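Local coordinates for TIR-NB-LRR type resistance protein RPV1 (PDB 5KU7) that is a plant disease-resistance protein of the TIR-NB-LRR type, modelled here through its TIR domain, a parallel sheet flanked by helices, at residues E81-M86 against I130-T135; C88-G93 against L137-N142. All coordinates share one frame; numbering follows the deposited sequence.

How the interactions relate
Interactions 1 and 2 are successive contacts between the same two helices, 76-91 and 130-141, with centres about 9 Å apart. Interaction 1 is partly buried and apolar with a charged margin; interaction 2 is a single pairing of opposite charges at the surface. A hydrophobic seam joins them: Leu-82 CD2 packs on Leu-137 CD2 at 3.5 Å, and Leu-82 CD1 approaches Ala-140 CB at 4.1 Å. Met-86 completes it, with CE 3.9 Å from Glu-139 CB and SD 4.0 Å from Ala-140 CB. The malonic acid pocket, lined by Arg-15, Gly-16, Glu-17 and Arg-20, shares no residue with either contact.

Interaction 1: residues E81-M86 against I130-T135; sequences ELVKIM and IPRWRT
Val-83 and Trp-133 mark the point where these two helical segments, 81-86 and 130-135, come nearest, with CA of Val-83 and CA of Trp-133 6.6 Å apart. Both backbones keep regular helical bonding here, as in Met-86 N to Leu-82 O and Arg-134 N to Ile-130 O. Val-83 carries its half of the contact, and its two methyls divide the work. CG2, placed anti to the carbonyl carbon, meets the indole of Trp-133 at its edge and in its plane, 3.7 Å from CD1. The same methyl lies 3.8 Å from Arg-132 O, so it fits against the facing backbone as well as the ring. CG1 sits 4.0 Å from Arg-132 NH2, oblique to the guanidinium, which the arginine chain brings there by bending at chi3 (65°). The same NH2 forms a salt bridge with Glu-87, one turn beyond Val-83 on helix 76-91, so a charged link also ties the two helices. Trp-133 leaves its helix pointing away, but its five-membered ring returns toward helix 76-91, where NE1 is hydrogen-bonded to Asp-80 OD1 and the ring's rotation is restrained. Within 130-135, Thr-135 OG1 bonds to Pro-131 O at 3.1 Å from above the carbonyl plane, while Thr-135 N reaches that oxygen from the opposite face. Around this contact Tyr-122 and Trp-126 adjoin Trp-133, Leu-82 reaches strand 61-68 of the central TIR sheet, and Lys-84 and Ile-85 turn to helix 52-59.

Interaction 2: residues C88-G93 against L137-N142; sequences CQKDLG and LTEAAN
Lys-90 and Glu-139 make the whole of this surface contact, their side chains crossing at about a right angle. The closest approach is made by methylene carbon rather than nitrogen: Lys-90 CE lies 3.7 Å from Glu-139 OE1 and 4.2 Å from Glu-139 OE2. The ammonium is slightly farther off, with Lys-90 NZ 3.9 Å from Glu-139 OE1, a long salt bridge that probably acts mainly through charge. The lysine runs extended until its last torsion, where a bend (chi4 66°) turns NZ aside and lets CE lead. NZ also gives a weak hydrogen bond to Met-86 O, one turn back in its own helix, and so probably divides its weak interactions between carbonyl and carboxylate. Glu-139 stretches straight out beyond CG to meet it. Both helices belong to the parallel alpha/beta fold of TIR domains: helix 76-91 forms the beta-alpha-beta crossover from strand 61-68 to its neighbour 95-101, and helix 130-141 precedes strand 146-148. Gln-89, one residue before Lys-90, packs on Val-96 and Leu-143, and Cys-88 is bonded through its backbone to His-94 as the chain leaves the helix for strand 95-101. On the glutamate's helix, Leu-137 and Ala-141 rest on Val-108 of helix 105-110. Thr-138 OG1 lies within hydrogen-bonding reach of two carbonyls, Arg-134 O and Arg-109 O, which must share its one hydrogen or compete for it, and it accepts from Gln-111 NE2.

Interaction 1: residues E81-M86 against I130-T135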
loop_
_atom_site.group_PDB
_atom_site.type_symbol
_atom_site.label_atom_id
_atom_site.label_comp_id
_atom_site.label_asym_id
_atom_site.label_seq_id
_atom_site.Cartn_x
_atom_site.Cartn_y
_atom_site.Cartn_z
ATOM N N GLU A 81 0.926 -7.275 23.233
ATOM C CA GLU A 81 -0.335 -6.897 22.605
ATOM C C GLU A 81 -1.187 -8.106 22.264
ATOM O O GLU A 81 -2.383 -8.173 22.575
ATOM C CB GLU A 81 -0.062 -6.115 21.325
ATOM C CG GLU A 81 -1.071 -5.061 21.031
ATOM C CD GLU A 81 -0.550 -4.060 20.040
ATOM O OE1 GLU A 81 -0.495 -4.399 18.832
ATOM O OE2 GLU A 81 -0.158 -2.948 20.476
ATOM N N LEU A 82 -0.544 -9.051 21.594
ATOM C CA LEU A 82 -1.195 -10.251 21.114
ATOM C C LEU A 82 -1.706 -11.117 22.244
ATOM O O LEU A 82 -2.768 -11.725 22.122
ATOM C CB LEU A 82 -0.231 -11.066 20.246
ATOM C CG LEU A 82 -0.858 -12.286 19.573
ATOM C CD1 LEU A 82 -2.047 -11.883 18.706
ATOM C CD2 LEU A 82 0.186 -13.039 18.772
ATOM N N VAL A 83 -0.947 -11.191 23.334
ATOM C CA VAL A 83 -1.374 -11.969 24.508
ATOM C C VAL A 83 -2.659 -11.392 25.082
ATOM O O VAL A 83 -3.596 -12.123 25.378
ATOM C CB VAL A 83 -0.300 -12.005 25.603
ATOM C CG1 VAL A 83 -0.858 -12.656 26.869
ATOM C CG2 VAL A 83 0.932 -12.756 25.116
ATOM N N LYS A 84 -2.698 -10.071 25.231
ATOM C CA LYS A 84 -3.897 -9.387 25.704
ATOM C C LYS A 84 -5.088 -9.678 24.798
ATOM O O LYS A 84 -6.186 -9.948 25.272
ATOM C CB LYS A 84 -3.675 -7.871 25.765
ATOM C CG LYS A 84 -4.898 -7.120 26.265
ATOM C CD LYS A 84 -5.204 -7.522 27.751
ATOM C CE LYS A 84 -6.437 -6.800 28.285
ATOM N NZ LYS A 84 -6.670 -7.046 29.756
ATOM N N ILE A 85 -4.854 -9.613 23.494
ATOM C CA ILE A 85 -5.887 -9.855 22.495
ATOM C C ILE A 85 -6.475 -11.247 22.636
ATOM O O ILE A 85 -7.687 -11.434 22.593
ATOM C CB ILE A 85 -5.315 -9.679 21.070
ATOM C CG1 ILE A 85 -5.102 -8.192 20.784
ATOM C CG2 ILE A 85 -6.236 -10.290 20.033
ATOM C CD1 ILE A 85 -4.162 -7.898 19.617
ATOM N N MET A 86 -5.606 -12.227 22.820
ATOM C CA MET A 86 -6.059 -13.597 22.936
ATOM C C MET A 86 -6.757 -13.868 24.272
ATOM O O MET A 86 -7.666 -14.702 24.341
ATOM C CB MET A 86 -4.879 -14.533 22.727
ATOM C CG MET A 86 -4.266 -14.403 21.335
ATOM S SD MET A 86 -5.495 -14.510 20.003
ATOM C CE MET A 86 -6.138 -16.155 20.278
ATOM N N ILE A 130 8.447 -16.030 27.120
ATOM C CA ILE A 130 8.401 -16.786 25.860
ATOM C C ILE A 130 7.236 -17.779 25.699
ATOM O O ILE A 130 6.620 -17.841 24.633
ATOM C CB ILE A 130 9.717 -17.554 25.656
ATOM C CG1 ILE A 130 10.826 -16.583 25.240
ATOM C CG2 ILE A 130 9.535 -18.674 24.629
ATOM C CD1 ILE A 130 12.150 -17.242 24.934
ATOM N N PRO A 131 6.943 -18.572 26.742
ATOM C CA PRO A 131 5.829 -19.534 26.686
ATOM C C PRO A 131 4.455 -18.936 26.314
ATOM O O PRO A 131 3.816 -19.447 25.391
ATOM C CB PRO A 131 5.801 -20.099 28.111
ATOM C CG PRO A 131 7.211 -20.014 28.553
ATOM C CD PRO A 131 7.731 -18.725 27.978
ATOM N N ARG A 132 3.999 -17.900 27.018
ATOM C CA ARG A 132 2.702 -17.285 26.721
ATOM C C ARG A 132 2.719 -16.573 25.364
ATOM O O ARG A 132 1.680 -16.420 24.706
ATOM C CB ARG A 132 2.293 -16.330 27.844
ATOM C CG ARG A 132 1.923 -17.089 29.116
ATOM C CD ARG A 132 1.161 -16.252 30.123
ATOM N NE ARG A 132 -0.138 -15.860 29.591
ATOM C CZ ARG A 132 -1.156 -15.441 30.334
ATOM N NH1 ARG A 132 -1.042 -15.396 31.658
ATOM N NH2 ARG A 132 -2.298 -15.102 29.751
ATOM N N TRP A 133 3.910 -16.133 24.962
ATOM C CA TRP A 133 4.117 -15.505 23.667
ATOM C C TRP A 133 3.934 -16.554 22.578
ATOM O O TRP A 133 3.201 -16.338 21.612
ATOM C CB TRP A 133 5.512 -14.881 23.575
ATOM C CG TRP A 133 5.646 -13.520 24.183
ATOM C CD1 TRP A 133 4.636 -12.681 24.563
ATOM C CD2 TRP A 133 6.870 -12.834 24.484
ATOM N NE1 TRP A 133 5.158 -11.515 25.085
ATOM C CE2 TRP A 133 6.526 -11.586 25.046
ATOM C CE3 TRP A 133 8.226 -13.153 24.331
ATOM C CZ2 TRP A 133 7.489 -10.661 25.455
ATOM C CZ3 TRP A 133 9.182 -12.227 24.740
ATOM C CH2 TRP A 133 8.807 -11.001 25.296
ATOM N N ARG A 134 4.604 -17.694 22.754
ATOM C CA ARG A 134 4.525 -18.800 21.805
ATOM C C ARG A 134 3.091 -19.300 21.707
ATOM O O ARG A 134 2.607 -19.664 20.634
ATOM C CB ARG A 134 5.441 -19.958 22.222
ATOM C CG ARG A 134 6.923 -19.619 22.244
ATOM C CD ARG A 134 7.788 -20.873 22.138
ATOM N NE ARG A 134 8.376 -20.940 20.803
ATOM C CZ ARG A 134 9.644 -20.663 20.516
ATOM N NH1 ARG A 134 10.491 -20.330 21.486
ATOM N NH2 ARG A 134 10.067 -20.735 19.254
ATOM N N THR A 135 2.417 -19.330 22.846
ATOM C CA THR A 135 1.041 -19.785 22.891
ATOM C C THR A 135 0.120 -18.825 22.133
ATOM O O THR A 135 -0.738 -19.249 21.354
ATOM C CB THR A 135 0.569 -19.937 24.342
ATOM O OG1 THR A 135 1.192 -21.091 24.910
ATOM C CG2 THR A 135 -0.931 -20.103 24.408
#

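Interaction 2: residues C88-G93 against L137-N142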
loop_
_atom_site.group_PDB
_atom_site.type_symbol
_atom_site.label_atom_id
_atom_site.label_comp_id
_atom_site.label_asym_id
_atom_site.label_seq_id
_atom_site.Cartn_x
_atom_site.Cartn_y
_atom_site.Cartn_z
ATOM N N CYS A 88 -8.604 -11.594 25.877
ATOM C CA CYS A 88 -9.936 -11.011 25.712
ATOM C C CYS A 88 -10.788 -11.936 24.873
ATOM O O CYS A 88 -12.014 -11.865 24.887
ATOM C CB CYS A 88 -9.871 -9.647 25.030
ATOM S SG CYS A 88 -9.012 -8.409 25.971
ATOM N N GLN A 89 -10.110 -12.796 24.129
ATOM C CA GLN A 89 -10.761 -13.731 23.236
ATOM C C GLN A 89 -11.376 -14.876 24.029
ATOM O O GLN A 89 -12.504 -15.279 23.768
ATOM C CB GLN A 89 -9.747 -14.234 22.217
ATOM C CG GLN A 89 -10.319 -14.573 20.881
ATOM C CD GLN A 89 -10.347 -16.043 20.626
ATOM O OE1 GLN A 89 -10.185 -16.841 21.541
ATOM N NE2 GLN A 89 -10.500 -16.417 19.363
ATOM N N LYS A 90 -10.623 -15.401 24.995
ATOM C CA LYS A 90 -11.120 -16.430 25.907
ATOM C C LYS A 90 -12.158 -15.861 26.875
ATOM O O LYS A 90 -13.296 -16.302 26.905
ATOM C CB LYS A 90 -9.964 -17.037 26.708
ATOM C CG LYS A 90 -8.755 -17.444 25.881
ATOM C CD LYS A 90 -7.706 -18.151 26.740
ATOM C CE LYS A 90 -6.348 -18.186 26.041
ATOM N NZ LYS A 90 -5.781 -16.816 25.888
ATOM N N ASP A 91 -11.759 -14.833 27.623
ATOM C CA ASP A 91 -12.534 -14.313 28.755
ATOM C C ASP A 91 -13.662 -13.362 28.338
ATOM O O ASP A 91 -14.762 -13.422 28.885
ATOM C CB ASP A 91 -11.604 -13.593 29.740
ATOM C CG ASP A 91 -10.662 -14.542 30.464
ATOM O OD1 ASP A 91 -10.777 -15.770 30.259
ATOM O OD2 ASP A 91 -9.810 -14.059 31.244
ATOM N N LEU A 92 -13.388 -12.477 27.385
ATOM C CA LEU A 92 -14.432 -11.632 26.813
ATOM C C LEU A 92 -14.939 -12.308 25.548
ATOM O O LEU A 92 -14.563 -13.444 25.262
ATOM C CB LEU A 92 -13.907 -10.227 26.511
ATOM C CG LEU A 92 -13.433 -9.382 27.695
ATOM C CD1 LEU A 92 -12.349 -10.075 28.514
ATOM C CD2 LEU A 92 -12.968 -8.021 27.212
ATOM N N GLY A 93 -15.773 -11.625 24.777
ATOM C CA GLY A 93 -16.280 -12.213 23.542
ATOM C C GLY A 93 -15.518 -11.710 22.339
ATOM O O GLY A 93 -16.068 -11.572 21.254
ATOM N N LEU A 137 0.867 -16.664 19.710
ATOM C CA LEU A 137 1.136 -16.754 18.277
ATOM C C LEU A 137 0.455 -17.977 17.689
ATOM O O LEU A 137 -0.278 -17.879 16.706
ATOM C CB LEU A 137 2.639 -16.816 18.001
ATOM C CG LEU A 137 3.410 -15.514 18.189
ATOM C CD1 LEU A 137 4.909 -15.776 18.096
ATOM C CD2 LEU A 137 2.969 -14.461 17.168
ATOM N N THR A 138 0.684 -19.123 18.326
ATOM C CA THR A 138 0.171 -20.401 17.848
ATOM C C THR A 138 -1.354 -20.430 17.791
ATOM O O THR A 138 -1.937 -20.897 16.809
ATOM C CB THR A 138 0.664 -21.553 18.748
ATOM O OG1 THR A 138 2.094 -21.537 18.792
ATOM C CG2 THR A 138 0.193 -22.911 18.218
ATOM N N GLU A 139 -2.000 -19.933 18.842
ATOM C CA GLU A 139 -3.460 -19.842 18.868
ATOM C C GLU A 139 -3.988 -18.879 17.793
ATOM O O GLU A 139 -4.895 -19.212 17.027
ATOM C CB GLU A 139 -3.942 -19.409 20.257
ATOM C CG GLU A 139 -3.756 -20.481 21.328
ATOM C CD GLU A 139 -4.317 -20.077 22.673
ATOM O OE1 GLU A 139 -4.872 -18.968 22.782
ATOM O OE2 GLU A 139 -4.223 -20.880 23.625
ATOM N N ALA A 140 -3.402 -17.686 17.738
ATOM C CA ALA A 140 -3.849 -16.662 16.802
ATOM C C ALA A 140 -3.769 -17.155 15.355
ATOM O O ALA A 140 -4.655 -16.867 14.555
ATOM C CB ALA A 140 -3.033 -15.415 16.975
ATOM N N ALA A 141 -2.715 -17.903 15.035
ATOM C CA ALA A 141 -2.475 -18.349 13.665
ATOM C C ALA A 141 -3.397 -19.498 13.255
ATOM O O ALA A 141 -3.478 -19.845 12.076
ATOM C CB ALA A 141 -1.022 -18.763 13.496
ATOM N N ASN A 142 -4.085 -20.094 14.227
ATOM C CA ASN A 142 -5.029 -21.165 13.920
ATOM C C ASN A 142 -6.440 -20.647 13.768
ATOM O O ASN A 142 -7.354 -21.409 13.485
ATOM C CB ASN A 142 -5.008 -22.242 14.994
ATOM C CG ASN A 142 -4.039 -23.352 14.678
ATOM O OD1 ASN A 142 -2.945 -23.412 15.229
ATOM N ND2 ASN A 142 -4.440 -24.243 13.786
#